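PDB 5DL5: membrane protein from Acinetobacter baumannii AB307-0294, which forms an OprD-family beta-barrel channel (OccAB1) in the outer membrane and probably lets small solutes, antibiotics among them, into the cell. Local coordinates for residues A[277-282]-A[317-322]; A[294-299]-A[331-336]; A[220-225]-A[236-241]. All coordinates share one frame; numbering follows the deposited sequence.

Contact 1: A[277-282]-A[317-322]; sequences IWAISG and YLPNSY. With C8E ((hydroxyethyloxy)tri(ethyloxy)octane), chain B.
The loop residues 317-322 meet strand 277-282 through a short apolar patch in which two methyl contacts do most of the work. On the strand, Ile277, Ala279 and Ser281 turn their CB atoms toward the loop, whereas Trp278 and Ile280 point away from it. The tight part begins at Ile277, whose CG1 is anti to the backbone N (chi1 -173°) and whose chain runs on extended, so that its CD1 methyl meets CD1 of Leu318 at 3.5 Å. The two side chains cross obliquely, and the same Leu318 methyl also lies near CG1 and CG2 of Ile277. With Leu318 CG anti to the carbonyl carbon (chi1 -67°) and chi2 extended (171°), CD1 faces Ile277 while the second branch, CD2, lies 4.2 Å from CB of Ala279. Ala279 CB in turn presses on the proline ring, 3.5 Å from Pro319 CD; this contact and the one between the Ile277 and Leu318 methyls are both closer than usual van der Waals packing.

Beyond this the packing slackens. Ser281 CB only grazes Pro319 CG at 4.5 Å, and past Pro319 the loop bends away from strand 277-282 in an inverse gamma turn centred on Asn320. Further along, the carbonyl O of Tyr322 accepts a hydrogen bond of 2.9 Å from O21 of the detergent C8E. That molecule is also held by Arg41, Asn92 and Arg420, which places this side of the loop next to the bound detergent rather than the strand.

The far end of the loop turns to strand 332-341, while Leu318 and Pro319 rest on Gln296. The loop is therefore laid across several staves of the barrel wall, and strand 273-286 beneath it is paired with strand 233-246 along one edge and strand 289-300 along the other.

Contact 2: A[294-299]-A[331-336]; sequences AYQQNT and EKSAQI
Strands 294-299 and 332-336 run antiparallel at 169°, their axes 4.7 Å apart at closest, with Ala294-Gln335 and Gln296-Ser333 as hydrogen-bonded pairs and Tyr295-Ala334 and Gln297-Lys332 as non-hydrogen-bonded ones. Just before the second strand, the carbonyl O of Glu331 is gripped twice by Asn298: the backbone N comes to 2.9 Å from above the carbonyl plane, while ND2, at 3.2 Å, lies on a lone pair in an almost straight bond (N-H...O 174°). Asn298 CG sits beside its own backbone N, which lays the amide alongside that carbonyl with Glu331 O in the amide plane; OD1 takes a bond from Asn275.

On the face of Tyr295, Gln297 and Lys332, the phenol OH donates to OE1 of Gln297 at 2.6 Å, and that oxygen lies in the plane of the ring at its edge. Lys332 runs alongside the tyrosine, its CE 3.3 Å from Tyr295 OH, and its bent end carries NZ to a salt bridge with Asp362.

The face of Ala294, Gln296, Ser333 and Gln335 is buried and largely polar. Ser333 OG, 3.5 Å from Gln296 CB, is hydrogen-bonded to Asn320 ND2, Gln335 NE2 to Asn320 OD1 and Gln335 OE1 to Tyr322 OH, so the loop 317-322 is stitched to this wall. Strand 273-286 flanks residues 294-299, and strand 351-365 flanks residues 332-336.

Contact 3: A[220-225]-A[236-241]; sequences YANVNF and TYDFSG
At the centre of this pairing the carboxylate of Asp238 collects three donors. Asn222 ND2 reaches OD1 at 2.7 Å on its syn lone pair, and Asn224 ND2 comes to the same oxygen at 2.9 Å from the anti side, OD1 lying near the amide plane of each donor (7° and 4° out). Ser240 OG donates a hydrogen bond to Asp238 OD2 at 2.6 Å and accepts one from Asn222 ND2 at 2.8 Å. So many donors would be expected to keep Asp238 ionised.

In the next shell, the first torsions place these groups: Asn222, Asn224 and Asp238 all hold CG anti to the backbone N, so the side chains lean across the strand boundary and the asparagines straddle OD1. Tyr220 extends this face, its ring meeting that of Tyr242, while Asp238 touches Ser281 on the following strand.

Underneath, the backbone sets the spacing. The strands run antiparallel at 178°, and Val223 N to Phe239 O (2.8 Å) is one of the nearly linear bonds between them. The reverse face is largely apolar and aromatic: Val223 CG1 packs on Phe239 CB at 3.8 Å, and Phe225 lies side by side with Tyr237.

A polar network on one face and surface aromatics on the other is the pattern of a transmembrane beta hairpin in a porin barrel, consistent with a hydrophilic channel wall backed by membrane lipid.

In the fold
Five consecutive strands of the barrel, each antiparallel to the next, 216-229, 233-246, 273-286, 289-300 and 332-341, carry almost all of these segments. Contact 3 closes first in the chain, within a hairpin; contacts 1 and 2 then interleave, because the loop 317-322 lies between strands 289-300 and 332-341. The centres of contacts 1 and 2 are about 7 Å apart and those of contacts 1 and 3 about 9 Å, whereas contacts 2 and 3, at about 14 Å, do not touch. Contact 1 is thus the link between the other two: its strand pairs with strands of both, and its loop also bonds to contact 2. Such an inward-folded loop probably narrows the channel.

Contact 1: A[277-282]-A[317-322]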
loop_
_atom_site.group_PDB
_atom_site.type_symbol
_atom_site.label_atom_id
_atom_site.label_comp_id
_atom_site.label_asym_id
_atom_site.label_seq_id
_atom_site.Cartn_x
_atom_site.Cartn_y
_atom_site.Cartn_z
ATOM N N ILE A 277 0.419 -15.353 6.689
ATOM C CA ILE A 277 -0.434 -14.357 7.366
ATOM C C ILE A 277 -1.778 -14.440 6.668
ATOM O O ILE A 277 -1.908 -14.396 5.449
ATOM C CB ILE A 277 0.194 -12.977 7.448
ATOM C CG1 ILE A 277 -0.683 -12.050 8.319
ATOM C CG2 ILE A 277 0.491 -12.439 6.064
ATOM C CD1 ILE A 277 -0.035 -10.709 8.591
ATOM N N TRP A 278 -2.813 -14.526 7.480
ATOM C CA TRP A 278 -4.194 -14.529 6.992
ATOM C C TRP A 278 -5.128 -13.727 7.927
ATOM O O TRP A 278 -4.772 -13.476 9.044
ATOM C CB TRP A 278 -4.680 -15.947 6.749
ATOM C CG TRP A 278 -4.740 -16.766 7.928
ATOM C CD1 TRP A 278 -3.724 -17.543 8.446
ATOM C CD2 TRP A 278 -5.860 -16.896 8.841
ATOM N NE1 TRP A 278 -4.157 -18.082 9.637
ATOM C CE2 TRP A 278 -5.417 -17.691 9.933
ATOM C CE3 TRP A 278 -7.136 -16.356 8.882
ATOM C CZ2 TRP A 278 -6.250 -18.083 10.972
ATOM C CZ3 TRP A 278 -7.963 -16.674 10.015
ATOM C CH2 TRP A 278 -7.485 -17.569 11.019
ATOM N N ALA A 279 -6.316 -13.393 7.439
ATOM C CA ALA A 279 -7.237 -12.577 8.139
ATOM C C ALA A 279 -8.619 -12.817 7.646
ATOM O O ALA A 279 -8.794 -13.146 6.483
ATOM C CB ALA A 279 -6.897 -11.122 8.017
ATOM N N ILE A 280 -9.565 -12.795 8.586
ATOM C CA ILE A 280 -10.978 -12.845 8.290
ATOM C C ILE A 280 -11.648 -11.608 8.869
ATOM O O ILE A 280 -11.261 -11.216 10.001
ATOM C CB ILE A 280 -11.641 -14.112 8.857
ATOM C CG1 ILE A 280 -11.331 -14.273 10.379
ATOM C CG2 ILE A 280 -11.095 -15.298 8.113
ATOM C CD1 ILE A 280 -12.103 -15.349 11.111
ATOM N N SER A 281 -12.603 -11.027 8.119
ATOM C CA SER A 281 -13.293 -9.829 8.556
ATOM C C SER A 281 -14.733 -9.980 8.253
ATOM O O SER A 281 -15.094 -10.724 7.327
ATOM C CB SER A 281 -12.638 -8.556 7.945
ATOM O OG SER A 281 -13.128 -8.464 6.650
ATOM N N GLY A 282 -15.589 -9.397 9.098
ATOM C CA GLY A 282 -17.009 -9.303 8.828
ATOM C C GLY A 282 -17.437 -7.878 9.128
ATOM O O GLY A 282 -17.031 -7.366 10.148
ATOM N N TYR A 317 -2.408 -6.151 1.902
ATOM C CA TYR A 317 -3.874 -6.061 1.652
ATOM C C TYR A 317 -4.624 -6.892 2.772
ATOM O O TYR A 317 -5.113 -7.960 2.547
ATOM C CB TYR A 317 -4.195 -6.539 0.252
ATOM C CG TYR A 317 -3.966 -5.467 -0.918
ATOM C CD1 TYR A 317 -2.823 -4.728 -1.004
ATOM C CD2 TYR A 317 -4.829 -5.369 -1.939
ATOM C CE1 TYR A 317 -2.607 -3.812 -2.003
ATOM C CE2 TYR A 317 -4.627 -4.492 -3.006
ATOM C CZ TYR A 317 -3.500 -3.696 -3.004
ATOM O OH TYR A 317 -3.267 -2.826 -4.022
ATOM N N LEU A 318 -4.484 -6.459 4.014
ATOM C CA LEU A 318 -5.042 -7.137 5.195
ATOM C C LEU A 318 -5.719 -6.040 6.079
ATOM O O LEU A 318 -5.358 -4.872 5.963
ATOM C CB LEU A 318 -3.897 -7.744 5.986
ATOM C CG LEU A 318 -3.178 -8.896 5.276
ATOM C CD1 LEU A 318 -1.938 -9.294 6.034
ATOM C CD2 LEU A 318 -4.025 -10.103 5.136
ATOM N N PRO A 319 -6.665 -6.414 6.908
ATOM C CA PRO A 319 -7.524 -5.382 7.621
ATOM C C PRO A 319 -6.860 -4.772 8.847
ATOM O O PRO A 319 -7.135 -3.670 9.240
ATOM C CB PRO A 319 -8.747 -6.246 8.041
ATOM C CG PRO A 319 -8.255 -7.655 8.241
ATOM C CD PRO A 319 -7.231 -7.788 7.079
ATOM N N ASN A 320 -5.963 -5.478 9.515
ATOM C CA ASN A 320 -5.420 -4.972 10.811
ATOM C C ASN A 320 -4.102 -4.304 10.519
ATOM O O ASN A 320 -2.986 -4.808 10.831
ATOM C CB ASN A 320 -5.246 -6.018 11.859
ATOM C CG ASN A 320 -6.569 -6.647 12.304
ATOM O OD1 ASN A 320 -7.649 -6.261 11.864
ATOM N ND2 ASN A 320 -6.470 -7.665 13.145
ATOM N N SER A 321 -4.253 -3.093 10.000
ATOM C CA SER A 321 -3.171 -2.379 9.356
ATOM C C SER A 321 -3.480 -0.889 9.393
ATOM O O SER A 321 -4.342 -0.436 8.652
ATOM C CB SER A 321 -3.036 -2.759 7.861
ATOM O OG SER A 321 -1.801 -2.170 7.366
ATOM N N TYR A 322 -2.807 -0.180 10.274
ATOM C CA TYR A 322 -2.967 1.283 10.451
ATOM C C TYR A 322 -1.574 1.845 10.600
ATOM O O TYR A 322 -0.842 1.776 9.659
ATOM C CB TYR A 322 -3.900 1.645 11.664
ATOM C CG TYR A 322 -5.361 1.197 11.455
ATOM C CD1 TYR A 322 -6.231 1.962 10.648
ATOM C CD2 TYR A 322 -5.828 -0.025 11.975
ATOM C CE1 TYR A 322 -7.527 1.532 10.365
ATOM C CE2 TYR A 322 -7.115 -0.469 11.711
ATOM C CZ TYR A 322 -7.989 0.357 10.986
ATOM O OH TYR A 322 -9.278 -0.044 10.780
HETATM C C6 C8E B . 14.722 6.065 6.499
HETATM C C7 C8E B . 13.657 6.966 7.188
HETATM C C8 C8E B . 13.472 6.769 8.711
HETATM O O9 C8E B . 12.093 6.941 9.200
HETATM C C10 C8E B . 11.712 5.727 9.840
HETATM C C11 C8E B . 11.172 4.732 8.798
HETATM O O12 C8E B . 10.358 3.745 9.393
HETATM C C13 C8E B . 9.151 4.185 10.032
HETATM C C14 C8E B . 7.981 4.086 9.090
HETATM O O15 C8E B . 6.849 3.404 9.625
HETATM C C16 C8E B . 7.015 2.075 10.140
HETATM C C17 C8E B . 5.689 1.382 9.829
HETATM O O18 C8E B . 4.679 2.437 9.814
HETATM C C19 C8E B . 3.646 2.272 8.832
HETATM C C20 C8E B . 2.604 3.359 9.039
HETATM O O21 C8E B . 1.334 3.222 8.339
#

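Contact 2: A[294-299]-A[331-336]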
loop_
_atom_site.group_PDB
_atom_site.type_symbol
_atom_site.label_atom_id
_atom_site.label_comp_id
_atom_site.label_asym_id
_atom_site.label_seq_id
_atom_site.Cartn_x
_atom_site.Cartn_y
_atom_site.Cartn_z
ATOM N N ALA A 294 -12.356 -7.999 12.883
ATOM C CA ALA A 294 -11.397 -8.752 12.064
ATOM C C ALA A 294 -10.407 -9.437 12.959
ATOM O O ALA A 294 -10.055 -8.905 14.019
ATOM C CB ALA A 294 -10.693 -7.844 11.105
ATOM N N TYR A 295 -9.919 -10.584 12.495
ATOM C CA TYR A 295 -8.864 -11.356 13.158
ATOM C C TYR A 295 -7.815 -11.684 12.138
ATOM O O TYR A 295 -8.160 -11.973 11.003
ATOM C CB TYR A 295 -9.493 -12.676 13.719
ATOM C CG TYR A 295 -8.496 -13.604 14.293
ATOM C CD1 TYR A 295 -8.012 -13.429 15.613
ATOM C CD2 TYR A 295 -7.986 -14.651 13.538
ATOM C CE1 TYR A 295 -7.005 -14.272 16.123
ATOM C CE2 TYR A 295 -6.998 -15.506 14.018
ATOM C CZ TYR A 295 -6.544 -15.331 15.357
ATOM O OH TYR A 295 -5.548 -16.182 15.858
ATOM N N GLN A 296 -6.530 -11.645 12.564
ATOM C CA GLN A 296 -5.409 -11.771 11.695
ATOM C C GLN A 296 -4.375 -12.587 12.424
ATOM O O GLN A 296 -4.157 -12.424 13.616
ATOM C CB GLN A 296 -4.886 -10.361 11.376
ATOM C CG GLN A 296 -3.784 -10.252 10.400
ATOM C CD GLN A 296 -3.581 -8.778 9.944
ATOM O OE1 GLN A 296 -4.441 -8.234 9.277
ATOM N NE2 GLN A 296 -2.499 -8.181 10.319
ATOM N N GLN A 297 -3.693 -13.500 11.738
ATOM C CA GLN A 297 -2.674 -14.295 12.463
ATOM C C GLN A 297 -1.510 -14.634 11.541
ATOM O O GLN A 297 -1.692 -14.886 10.326
ATOM C CB GLN A 297 -3.376 -15.576 12.912
ATOM C CG GLN A 297 -2.464 -16.705 13.290
ATOM C CD GLN A 297 -3.192 -17.879 13.981
ATOM O OE1 GLN A 297 -4.410 -17.838 14.285
ATOM N NE2 GLN A 297 -2.365 -18.836 14.456
ATOM N N ASN A 298 -0.328 -14.610 12.103
ATOM C CA ASN A 298 0.889 -15.015 11.440
ATOM C C ASN A 298 1.343 -16.381 11.930
ATOM O O ASN A 298 1.240 -16.618 13.143
ATOM C CB ASN A 298 2.033 -14.061 11.844
ATOM C CG ASN A 298 1.898 -12.683 11.251
ATOM O OD1 ASN A 298 2.561 -12.371 10.203
ATOM N ND2 ASN A 298 1.035 -11.805 11.916
ATOM N N THR A 299 1.845 -17.241 11.040
ATOM C CA THR A 299 2.521 -18.472 11.478
ATOM C C THR A 299 3.848 -18.568 10.633
ATOM O O THR A 299 4.083 -17.772 9.659
ATOM C CB THR A 299 1.650 -19.710 11.213
ATOM O OG1 THR A 299 1.271 -19.747 9.857
ATOM C CG2 THR A 299 0.388 -19.644 11.919
ATOM N N GLU A 331 2.333 -13.393 15.462
ATOM C CA GLU A 331 1.418 -12.459 16.064
ATOM C C GLU A 331 -0.026 -12.770 15.683
ATOM O O GLU A 331 -0.375 -12.941 14.501
ATOM C CB GLU A 331 1.748 -11.011 15.637
ATOM C CG GLU A 331 0.890 -9.988 16.346
ATOM C CD GLU A 331 1.231 -8.556 16.080
ATOM O OE1 GLU A 331 2.116 -8.308 15.260
ATOM O OE2 GLU A 331 0.547 -7.693 16.693
ATOM N N LYS A 332 -0.871 -12.801 16.685
ATOM C CA LYS A 332 -2.307 -12.771 16.464
ATOM C C LYS A 332 -2.884 -11.379 16.706
ATOM O O LYS A 332 -2.390 -10.718 17.573
ATOM C CB LYS A 332 -2.996 -13.764 17.432
ATOM C CG LYS A 332 -2.538 -15.204 17.291
ATOM C CD LYS A 332 -3.256 -16.003 18.384
ATOM C CE LYS A 332 -3.507 -17.451 18.082
ATOM N NZ LYS A 332 -2.269 -18.137 18.439
ATOM N N SER A 333 -4.013 -10.986 16.050
ATOM C CA SER A 333 -4.586 -9.706 16.428
ATOM C C SER A 333 -6.086 -9.634 16.105
ATOM O O SER A 333 -6.622 -10.407 15.281
ATOM C CB SER A 333 -3.847 -8.545 15.679
ATOM O OG SER A 333 -3.911 -8.716 14.267
ATOM N N ALA A 334 -6.765 -8.732 16.805
ATOM C CA ALA A 334 -8.212 -8.609 16.721
ATOM C C ALA A 334 -8.550 -7.134 16.699
ATOM O O ALA A 334 -7.917 -6.353 17.406
ATOM C CB ALA A 334 -8.878 -9.272 17.907
ATOM N N GLN A 335 -9.511 -6.782 15.853
ATOM C CA GLN A 335 -9.909 -5.452 15.670
ATOM C C GLN A 335 -11.413 -5.295 15.761
ATOM O O GLN A 335 -12.166 -6.089 15.228
ATOM C CB GLN A 335 -9.493 -4.992 14.251
ATOM C CG GLN A 335 -10.144 -3.697 13.771
ATOM C CD GLN A 335 -9.674 -3.095 12.419
ATOM O OE1 GLN A 335 -10.015 -1.964 12.126
ATOM N NE2 GLN A 335 -8.892 -3.866 11.589
ATOM N N ILE A 336 -11.795 -4.160 16.287
ATOM C CA ILE A 336 -13.137 -3.613 16.103
ATOM C C ILE A 336 -13.041 -2.204 15.500
ATOM O O ILE A 336 -12.220 -1.418 15.922
ATOM C CB ILE A 336 -13.914 -3.577 17.427
ATOM C CG1 ILE A 336 -15.290 -2.896 17.207
ATOM C CG2 ILE A 336 -13.171 -2.749 18.455
ATOM C CD1 ILE A 336 -16.231 -3.325 18.259
#

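Contact 3: A[220-225]-A[236-241]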
loop_
_atom_site.group_PDB
_atom_site.type_symbol
_atom_site.label_atom_id
_atom_site.label_comp_id
_atom_site.label_asym_id
_atom_site.label_seq_id
_atom_site.Cartn_x
_atom_site.Cartn_y
_atom_site.Cartn_z
ATOM N N TYR A 220 -0.747 -14.589 -2.833
ATOM C CA TYR A 220 -1.847 -13.880 -2.144
ATOM C C TYR A 220 -3.119 -14.512 -2.699
ATOM O O TYR A 220 -3.228 -14.790 -3.894
ATOM C CB TYR A 220 -1.860 -12.392 -2.472
ATOM C CG TYR A 220 -3.094 -11.591 -2.023
ATOM C CD1 TYR A 220 -3.193 -11.085 -0.732
ATOM C CD2 TYR A 220 -4.114 -11.357 -2.894
ATOM C CE1 TYR A 220 -4.269 -10.376 -0.333
ATOM C CE2 TYR A 220 -5.250 -10.684 -2.469
ATOM C CZ TYR A 220 -5.256 -10.136 -1.231
ATOM O OH TYR A 220 -6.313 -9.440 -0.789
ATOM N N ALA A 221 -4.107 -14.686 -1.832
ATOM C CA ALA A 221 -5.461 -15.085 -2.237
ATOM C C ALA A 221 -6.471 -14.211 -1.467
ATOM O O ALA A 221 -6.241 -13.855 -0.315
ATOM C CB ALA A 221 -5.688 -16.572 -1.833
ATOM N N ASN A 222 -7.628 -13.980 -2.062
ATOM C CA ASN A 222 -8.722 -13.268 -1.386
ATOM C C ASN A 222 -10.046 -13.831 -1.881
ATOM O O ASN A 222 -10.217 -14.215 -3.060
ATOM C CB ASN A 222 -8.661 -11.772 -1.662
ATOM C CG ASN A 222 -9.910 -11.011 -1.197
ATOM O OD1 ASN A 222 -10.798 -10.752 -1.964
ATOM N ND2 ASN A 222 -9.935 -10.621 0.037
ATOM N N VAL A 223 -10.983 -13.864 -0.949
ATOM C CA VAL A 223 -12.392 -14.037 -1.284
ATOM C C VAL A 223 -13.220 -13.009 -0.473
ATOM O O VAL A 223 -12.961 -12.786 0.733
ATOM C CB VAL A 223 -12.794 -15.499 -1.170
ATOM C CG1 VAL A 223 -12.728 -16.007 0.266
ATOM C CG2 VAL A 223 -14.259 -15.644 -1.568
ATOM N N ASN A 224 -14.228 -12.460 -1.116
ATOM C CA ASN A 224 -14.995 -11.388 -0.649
ATOM C C ASN A 224 -16.445 -11.663 -1.035
ATOM O O ASN A 224 -16.767 -11.920 -2.175
ATOM C CB ASN A 224 -14.428 -10.009 -1.109
ATOM C CG ASN A 224 -15.117 -8.877 -0.436
ATOM O OD1 ASN A 224 -16.261 -8.533 -0.773
ATOM N ND2 ASN A 224 -14.498 -8.364 0.639
ATOM N N PHE A 225 -17.311 -11.715 -0.003
ATOM C CA PHE A 225 -18.708 -12.137 -0.149
ATOM C C PHE A 225 -19.573 -11.110 0.607
ATOM O O PHE A 225 -19.414 -10.910 1.792
ATOM C CB PHE A 225 -19.002 -13.554 0.351
ATOM C CG PHE A 225 -20.466 -13.944 0.187
ATOM C CD1 PHE A 225 -21.041 -14.020 -1.064
ATOM C CD2 PHE A 225 -21.261 -14.130 1.261
ATOM C CE1 PHE A 225 -22.403 -14.295 -1.234
ATOM C CE2 PHE A 225 -22.634 -14.433 1.112
ATOM C CZ PHE A 225 -23.187 -14.499 -0.136
ATOM N N THR A 236 -20.663 -8.062 4.917
ATOM C CA THR A 236 -19.611 -8.416 4.016
ATOM C C THR A 236 -18.523 -9.188 4.786
ATOM O O THR A 236 -17.984 -8.685 5.788
ATOM C CB THR A 236 -18.981 -7.134 3.404
ATOM O OG1 THR A 236 -20.035 -6.411 2.834
ATOM C CG2 THR A 236 -17.786 -7.402 2.364
ATOM N N TYR A 237 -18.161 -10.362 4.234
ATOM C CA TYR A 237 -17.140 -11.188 4.765
ATOM C C TYR A 237 -15.979 -11.214 3.847
ATOM O O TYR A 237 -16.126 -11.246 2.629
ATOM C CB TYR A 237 -17.623 -12.637 4.863
ATOM C CG TYR A 237 -18.868 -12.839 5.654
ATOM C CD1 TYR A 237 -20.105 -12.850 5.023
ATOM C CD2 TYR A 237 -18.811 -13.085 6.980
ATOM C CE1 TYR A 237 -21.265 -13.122 5.727
ATOM C CE2 TYR A 237 -19.930 -13.348 7.709
ATOM C CZ TYR A 237 -21.153 -13.374 7.061
ATOM O OH TYR A 237 -22.267 -13.587 7.803
ATOM N N ASP A 238 -14.822 -11.208 4.419
ATOM C CA ASP A 238 -13.558 -11.197 3.666
ATOM C C ASP A 238 -12.553 -12.196 4.282
ATOM O O ASP A 238 -12.323 -12.212 5.558
ATOM C CB ASP A 238 -12.940 -9.781 3.652
ATOM C CG ASP A 238 -11.753 -9.691 2.670
ATOM O OD1 ASP A 238 -11.991 -9.560 1.403
ATOM O OD2 ASP A 238 -10.570 -9.877 3.125
ATOM N N PHE A 239 -11.946 -13.012 3.426
ATOM C CA PHE A 239 -10.817 -13.892 3.820
ATOM C C PHE A 239 -9.670 -13.589 2.903
ATOM O O PHE A 239 -9.829 -13.629 1.628
ATOM C CB PHE A 239 -11.363 -15.354 3.758
ATOM C CG PHE A 239 -10.364 -16.477 4.061
ATOM C CD1 PHE A 239 -9.328 -16.358 5.018
ATOM C CD2 PHE A 239 -10.539 -17.752 3.438
ATOM C CE1 PHE A 239 -8.436 -17.413 5.274
ATOM C CE2 PHE A 239 -9.668 -18.845 3.711
ATOM C CZ PHE A 239 -8.635 -18.701 4.659
ATOM N N SER A 240 -8.573 -13.135 3.483
ATOM C CA SER A 240 -7.405 -12.723 2.761
ATOM C C SER A 240 -6.191 -13.457 3.358
ATOM O O SER A 240 -6.145 -13.725 4.576
ATOM C CB SER A 240 -7.154 -11.210 2.891
ATOM O OG SER A 240 -8.188 -10.541 2.177
ATOM N N GLY A 241 -5.171 -13.712 2.541
ATOM C CA GLY A 241 -3.889 -14.152 3.085
ATOM C C GLY A 241 -2.649 -14.164 2.164
ATOM O O GLY A 241 -2.793 -14.075 0.963
#